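Local coordinates for phosphoserine aminotransferase (Bacillus circulans, PDB 2C0R), which catalyses the reversible, pyridoxal-phosphate-dependent transamination between phosphoserine and 2-oxoglutarate, a step in serine biosynthesis, and also acts on phosphohydroxythreonine in pyridoxine 5'-phosphate biosynthesis, at residues A[67-72]-A[232-237]; A[60-65]-A[181-186]. The protein carries 1 engineered substitution. All coordinates share one frame; numbering follows the deposited sequence.

Interaction 1 of 2, residues A[67-72]-A[232-237]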
loop_
_atom_site.group_PDB
_atom_site.type_symbol
_atom_site.label_atom_id
_atom_site.label_comp_id
_atom_site.label_asym_id
_atom_site.label_seq_id
_atom_site.Cartn_x
_atom_site.Cartn_y
_atom_site.Cartn_z
ATOM N N GLY A 67 -0.134 -24.674 -9.484
ATOM C CA GLY A 67 0.244 -24.826 -8.122
ATOM C C GLY A 67 0.800 -23.572 -7.482
ATOM O O GLY A 67 1.338 -23.680 -6.348
ATOM N N TYR A 68 0.725 -22.431 -8.145
ATOM C CA TYR A 68 1.179 -21.173 -7.599
ATOM C C TYR A 68 0.050 -20.173 -7.438
ATOM O O TYR A 68 -0.838 -20.083 -8.282
ATOM C CB TYR A 68 2.222 -20.484 -8.530
ATOM C CG TYR A 68 3.519 -21.255 -8.474
ATOM C CD1 TYR A 68 3.726 -22.398 -9.241
ATOM C CD2 TYR A 68 4.552 -20.818 -7.656
ATOM C CE1 TYR A 68 4.941 -23.072 -9.163
ATOM C CE2 TYR A 68 5.765 -21.492 -7.571
ATOM C CZ TYR A 68 5.948 -22.626 -8.336
ATOM O OH TYR A 68 7.139 -23.325 -8.273
ATOM N N LYS A 69 0.096 -19.434 -6.348
ATOM C CA LYS A 69 -0.906 -18.396 -6.158
ATOM C C LYS A 69 -0.245 -17.029 -6.270
ATOM O O LYS A 69 0.834 -16.829 -5.694
ATOM C CB LYS A 69 -1.560 -18.545 -4.785
ATOM C CG LYS A 69 -2.720 -17.579 -4.556
ATOM C CD LYS A 69 -3.969 -17.890 -5.367
ATOM C CE LYS A 69 -4.999 -16.815 -4.989
ATOM N NZ LYS A 69 -6.161 -16.793 -5.920
ATOM N N VAL A 70 -0.884 -16.123 -6.982
ATOM C CA VAL A 70 -0.435 -14.738 -7.020
ATOM C C VAL A 70 -1.124 -13.983 -5.875
ATOM O O VAL A 70 -2.350 -13.932 -5.837
ATOM C CB VAL A 70 -0.746 -14.083 -8.370
ATOM C CG1 VAL A 70 -0.353 -12.621 -8.386
ATOM C CG2 VAL A 70 -0.090 -14.867 -9.498
ATOM N N LEU A 71 -0.309 -13.444 -4.975
ATOM C CA LEU A 71 -0.785 -12.627 -3.895
ATOM C C LEU A 71 -0.435 -11.168 -4.129
ATOM O O LEU A 71 0.609 -10.887 -4.701
ATOM C CB LEU A 71 -0.139 -13.088 -2.562
ATOM C CG LEU A 71 -0.229 -14.575 -2.284
ATOM C CD1 LEU A 71 0.538 -14.892 -0.999
ATOM C CD2 LEU A 71 -1.666 -15.082 -2.206
ATOM N N PHE A 72 -1.273 -10.284 -3.629
ATOM C CA PHE A 72 -0.982 -8.864 -3.625
ATOM C C PHE A 72 -0.900 -8.444 -2.165
ATOM O O PHE A 72 -1.919 -8.531 -1.432
ATOM C CB PHE A 72 -2.062 -8.086 -4.336
ATOM C CG PHE A 72 -2.215 -8.491 -5.800
ATOM C CD1 PHE A 72 -3.433 -8.964 -6.271
ATOM C CD2 PHE A 72 -1.107 -8.387 -6.635
ATOM C CE1 PHE A 72 -3.618 -9.357 -7.586
ATOM C CE2 PHE A 72 -1.287 -8.808 -7.930
ATOM C CZ PHE A 72 -2.498 -9.316 -8.393
ATOM N N LYS A 232 -5.767 -17.836 1.645
ATOM C CA LYS A 232 -7.112 -18.300 1.968
ATOM C C LYS A 232 -8.152 -17.254 1.639
ATOM O O LYS A 232 -9.300 -17.598 1.434
ATOM C CB LYS A 232 -7.177 -18.657 3.468
ATOM C CG LYS A 232 -6.288 -19.884 3.736
ATOM C CD LYS A 232 -6.328 -20.281 5.212
ATOM C CE LYS A 232 -5.938 -21.774 5.308
ATOM N NZ LYS A 232 -5.260 -22.097 3.988
ATOM N N ASN A 233 -7.753 -15.986 1.610
ATOM C CA ASN A 233 -8.688 -14.908 1.370
ATOM C C ASN A 233 -8.452 -14.214 0.030
ATOM O O ASN A 233 -8.994 -13.131 -0.224
ATOM C CB ASN A 233 -8.597 -13.843 2.458
ATOM C CG ASN A 233 -8.961 -14.444 3.828
ATOM O OD1 ASN A 233 -8.102 -14.754 4.651
ATOM N ND2 ASN A 233 -10.258 -14.569 3.951
ATOM N N ASN A 234 -7.646 -14.816 -0.829
ATOM C CA ASN A 234 -7.366 -14.223 -2.136
ATOM C C ASN A 234 -6.910 -12.776 -2.050
ATOM O O ASN A 234 -7.340 -11.964 -2.909
ATOM C CB ASN A 234 -8.592 -14.364 -3.041
ATOM C CG ASN A 234 -8.300 -14.036 -4.494
ATOM O OD1 ASN A 234 -7.146 -14.167 -4.984
ATOM N ND2 ASN A 234 -9.355 -13.613 -5.227
ATOM N N SER A 235 -6.060 -12.474 -1.100
ATOM C CA SER A 235 -5.528 -11.135 -0.889
ATOM C C SER A 235 -6.612 -10.127 -0.571
ATOM O O SER A 235 -6.405 -8.921 -0.689
ATOM C CB SER A 235 -4.624 -10.676 -2.060
ATOM O OG SER A 235 -3.591 -11.623 -2.257
ATOM N N LEU A 236 -7.762 -10.592 -0.126
ATOM C CA LEU A 236 -8.857 -9.692 0.227
ATOM C C LEU A 236 -9.261 -9.810 1.689
ATOM O O LEU A 236 -10.363 -9.380 2.068
ATOM C CB LEU A 236 -10.099 -9.988 -0.633
ATOM C CG LEU A 236 -9.890 -9.771 -2.146
ATOM C CD1 LEU A 236 -11.065 -10.335 -2.940
ATOM C CD2 LEU A 236 -9.672 -8.316 -2.521
ATOM N N TYR A 237 -8.425 -10.349 2.548
ATOM C CA TYR A 237 -8.746 -10.391 3.958
ATOM C C TYR A 237 -9.033 -9.005 4.492
ATOM O O TYR A 237 -9.968 -8.819 5.258
ATOM C CB TYR A 237 -7.576 -11.056 4.738
ATOM C CG TYR A 237 -7.840 -10.951 6.242
ATOM C CD1 TYR A 237 -8.717 -11.812 6.905
ATOM C CD2 TYR A 237 -7.179 -9.983 6.994
ATOM C CE1 TYR A 237 -8.927 -11.669 8.274
ATOM C CE2 TYR A 237 -7.395 -9.834 8.339
ATOM C CZ TYR A 237 -8.275 -10.682 8.974
ATOM O OH TYR A 237 -8.446 -10.525 10.347
HETATM O O HOH W 1 -4.455 -13.387 -4.104
HETATM O O HOH W 2 -4.086 -7.109 -0.401
#
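S235 takes the backbone N-H of F72 on its hydroxyl: the F72 N to S235 OG distance is 3.0 Å and the bond is nearly straight, at 165°. With OG anti to its own carbonyl carbon (chi1 -56°), the serine lays that oxygen against the strand, 3.4 Å from L71 CA. OG then gives its proton to a water, 2.7 Å from S235 OG, which in turn donates to V70 O and N234 OD1, so one water reaches a strand carbonyl oxygen and a side-chain amide oxygen together. N234 OD1 also receives K69 NZ at 3.0 Å, the ammonium standing above the carbonyl plane, 58° out of it, and the two side chains crossing at about a right angle. Q55 holds both ends of this pair, its OE1 taking a bond from K69 NZ and its NE2 giving one to N234 OD1. A methionine in place of K69 would probably leave the Q55 and N234 oxygens without their shared donor. N234, at positive phi, is the C-prime residue of the Schellman motif that closes helix 227-232. The type I' turn from N233 to L236 follows this helix end and carries S235 beside strand 68-73, at the margin of the large sheet. From helix 45-61, H51 NE2 bonds N234 O and its ring meets F72 edge-to-face, while L71 packs on Y227, Y230 and V231 of helix 227-232.

Interaction 2 of 2, residues A[60-65]-A[181-186]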
loop_
_atom_site.group_PDB
_atom_site.type_symbol
_atom_site.label_atom_id
_atom_site.label_comp_id
_atom_site.label_asym_id
_atom_site.label_seq_id
_atom_site.Cartn_x
_atom_site.Cartn_y
_atom_site.Cartn_z
ATOM N N ALA A 60 -0.412 -16.316 -16.820
ATOM C CA ALA A 60 -0.338 -16.607 -18.249
ATOM C C ALA A 60 0.985 -16.064 -18.834
ATOM O O ALA A 60 1.586 -16.748 -19.688
ATOM C CB ALA A 60 -1.549 -16.073 -18.983
ATOM N N LEU A 61 1.419 -14.892 -18.433
ATOM C CA LEU A 61 2.689 -14.399 -18.993
ATOM C C LEU A 61 3.813 -15.368 -18.699
ATOM O O LEU A 61 4.777 -15.439 -19.468
ATOM C CB LEU A 61 2.985 -13.001 -18.414
ATOM C CG LEU A 61 2.182 -11.863 -19.091
ATOM C CD1 LEU A 61 2.299 -10.591 -18.249
ATOM C CD2 LEU A 61 2.643 -11.586 -20.525
ATOM N N LEU A 62 3.715 -16.089 -17.580
ATOM C CA LEU A 62 4.751 -17.030 -17.188
ATOM C C LEU A 62 4.544 -18.424 -17.730
ATOM O O LEU A 62 5.252 -19.387 -17.344
ATOM C CB LEU A 62 4.842 -17.056 -15.647
ATOM C CG LEU A 62 5.433 -15.789 -15.001
ATOM C CD1 LEU A 62 5.074 -15.865 -13.512
ATOM C CD2 LEU A 62 6.926 -15.658 -15.210
ATOM N N GLY A 63 3.593 -18.552 -18.631
ATOM C CA GLY A 63 3.356 -19.846 -19.273
ATOM C C GLY A 63 2.356 -20.724 -18.552
ATOM O O GLY A 63 2.333 -21.957 -18.738
ATOM N N ASN A 64 1.489 -20.131 -17.702
ATOM C CA ASN A 64 0.521 -20.854 -16.877
ATOM C C ASN A 64 1.118 -21.984 -16.068
ATOM O O ASN A 64 0.629 -23.101 -16.126
ATOM C CB ASN A 64 -0.645 -21.345 -17.758
ATOM C CG ASN A 64 -1.559 -20.163 -18.114
ATOM O OD1 ASN A 64 -2.146 -20.071 -19.194
ATOM N ND2 ASN A 64 -1.659 -19.234 -17.182
ATOM N N PRO A 65 2.121 -21.699 -15.239
ATOM C CA PRO A 65 2.537 -22.746 -14.286
ATOM C C PRO A 65 1.359 -22.975 -13.352
ATOM O O PRO A 65 0.511 -22.115 -13.141
ATOM C CB PRO A 65 3.688 -22.090 -13.541
ATOM C CG PRO A 65 3.414 -20.630 -13.665
ATOM C CD PRO A 65 2.803 -20.427 -15.029
ATOM N N ARG A 181 11.742 -10.838 -18.383
ATOM C CA ARG A 181 12.386 -11.933 -19.087
ATOM C C ARG A 181 11.669 -13.223 -18.723
ATOM O O ARG A 181 11.165 -13.312 -17.608
ATOM C CB ARG A 181 13.885 -12.050 -18.735
ATOM C CG ARG A 181 14.219 -12.055 -17.260
ATOM C CD ARG A 181 15.470 -12.819 -16.838
ATOM N NE ARG A 181 15.688 -12.541 -15.403
ATOM C CZ ARG A 181 16.898 -12.634 -14.847
ATOM N NH1 ARG A 181 17.097 -12.371 -13.551
ATOM N NH2 ARG A 181 17.929 -13.012 -15.626
ATOM N N PRO A 182 11.633 -14.191 -19.606
ATOM C CA PRO A 182 11.090 -15.497 -19.224
ATOM C C PRO A 182 11.967 -16.083 -18.127
ATOM O O PRO A 182 13.176 -15.919 -18.035
ATOM C CB PRO A 182 11.235 -16.346 -20.485
ATOM C CG PRO A 182 11.389 -15.358 -21.598
ATOM C CD PRO A 182 12.100 -14.157 -21.007
ATOM N N PHE A 183 11.289 -16.814 -17.245
ATOM C CA PHE A 183 11.928 -17.692 -16.303
ATOM C C PHE A 183 10.915 -18.788 -15.961
ATOM O O PHE A 183 9.707 -18.613 -16.159
ATOM C CB PHE A 183 12.434 -16.961 -15.065
ATOM C CG PHE A 183 11.391 -16.436 -14.109
ATOM C CD1 PHE A 183 10.981 -17.129 -12.973
ATOM C CD2 PHE A 183 10.820 -15.213 -14.364
ATOM C CE1 PHE A 183 10.005 -16.633 -12.114
ATOM C CE2 PHE A 183 9.871 -14.670 -13.511
ATOM C CZ PHE A 183 9.500 -15.370 -12.384
ATOM N N ASP A 184 11.512 -19.868 -15.464
ATOM C CA ASP A 184 10.682 -21.011 -15.055
ATOM C C ASP A 184 10.292 -20.829 -13.595
ATOM O O ASP A 184 11.126 -21.036 -12.705
ATOM C CB ASP A 184 11.449 -22.314 -15.256
ATOM C CG ASP A 184 10.738 -23.580 -14.817
ATOM O OD1 ASP A 184 9.497 -23.495 -14.572
ATOM O OD2 ASP A 184 11.424 -24.629 -14.743
ATOM N N LEU A 185 9.032 -20.462 -13.368
ATOM C CA LEU A 185 8.577 -20.258 -12.013
ATOM C C LEU A 185 8.766 -21.497 -11.146
ATOM O O LEU A 185 8.934 -21.398 -9.933
ATOM C CB LEU A 185 7.103 -19.843 -11.988
ATOM C CG LEU A 185 6.522 -19.518 -10.632
ATOM C CD1 LEU A 185 7.253 -18.364 -9.980
ATOM C CD2 LEU A 185 5.046 -19.109 -10.786
ATOM N N ASN A 186 8.723 -22.660 -11.779
ATOM C CA ASN A 186 8.826 -23.894 -10.996
ATOM C C ASN A 186 10.166 -24.077 -10.306
ATOM O O ASN A 186 10.295 -24.928 -9.402
ATOM C CB ASN A 186 8.600 -25.080 -11.936
ATOM C CG ASN A 186 7.223 -25.034 -12.541
ATOM O OD1 ASN A 186 6.244 -25.162 -11.827
ATOM N ND2 ASN A 186 7.143 -24.860 -13.864
HETATM O O HOH W 3 7.265 -20.085 -15.576
#
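L62 meets the ring of F183 with a single methyl. Its CD2 lies 3.5 Å from F183 CE2 and 3.8 Å from F183 CZ: the methyl approaches the CE2-CZ side of the ring obliquely. The first torsion of F183 puts CG between the backbone N and the carbonyl carbon (chi1 70°), and R181 O lies at the ring edge, in plane. The other L62 methyl looks to the next leucine, with L62 CD1 4.2 Å from L185 CD2, a looser touch.

P65 makes the second close apolar contact. Its CG comes within 3.6 Å of L185 CD2, the proline ring and the leucine side chain crossing at about a right angle. L185 CD2 is thus shared by P65 and L62. No direct hydrogen bond joins the two segments, but a water does: it donates to L62 O and F183 O and accepts from L185 N, 2.9 Å away. Beside it, two donors of N186 share D184 OD1: ND2 comes in on the syn lone pair, and the backbone N-H from above the carboxylate plane, the latter bond making an Asx turn at the start of the 3-10 segment.

The contact joins the end of helix 45-61, closed by a Schellman motif with G63 at C-prime, to the loop between strands 170-173 and 190-194. L62 also touches L261 of helix 260-280, and L185 rests on Y68 of strand 68-73.

Along the chain, helix 45-61 runs into residues 60-65 of interaction 2, and strand 68-73 follows at once with residues 67-72 of interaction 1. Interaction 2 closes first, when the loop 181-186 returns after 115 intervening residues; interaction 1 closes later, at 232-237, after 159. The segments alternate, so the two loops cross rather than nest. Their centres lie 18 Å apart, yet they touch through Y68, whose OH makes a probable hydrogen bond to L185 O, 3.1 Å away. Together they tie the helix 45-61 and strand 68-73 unit to the loop before strand 190-194 and to the loop after helix 227-232.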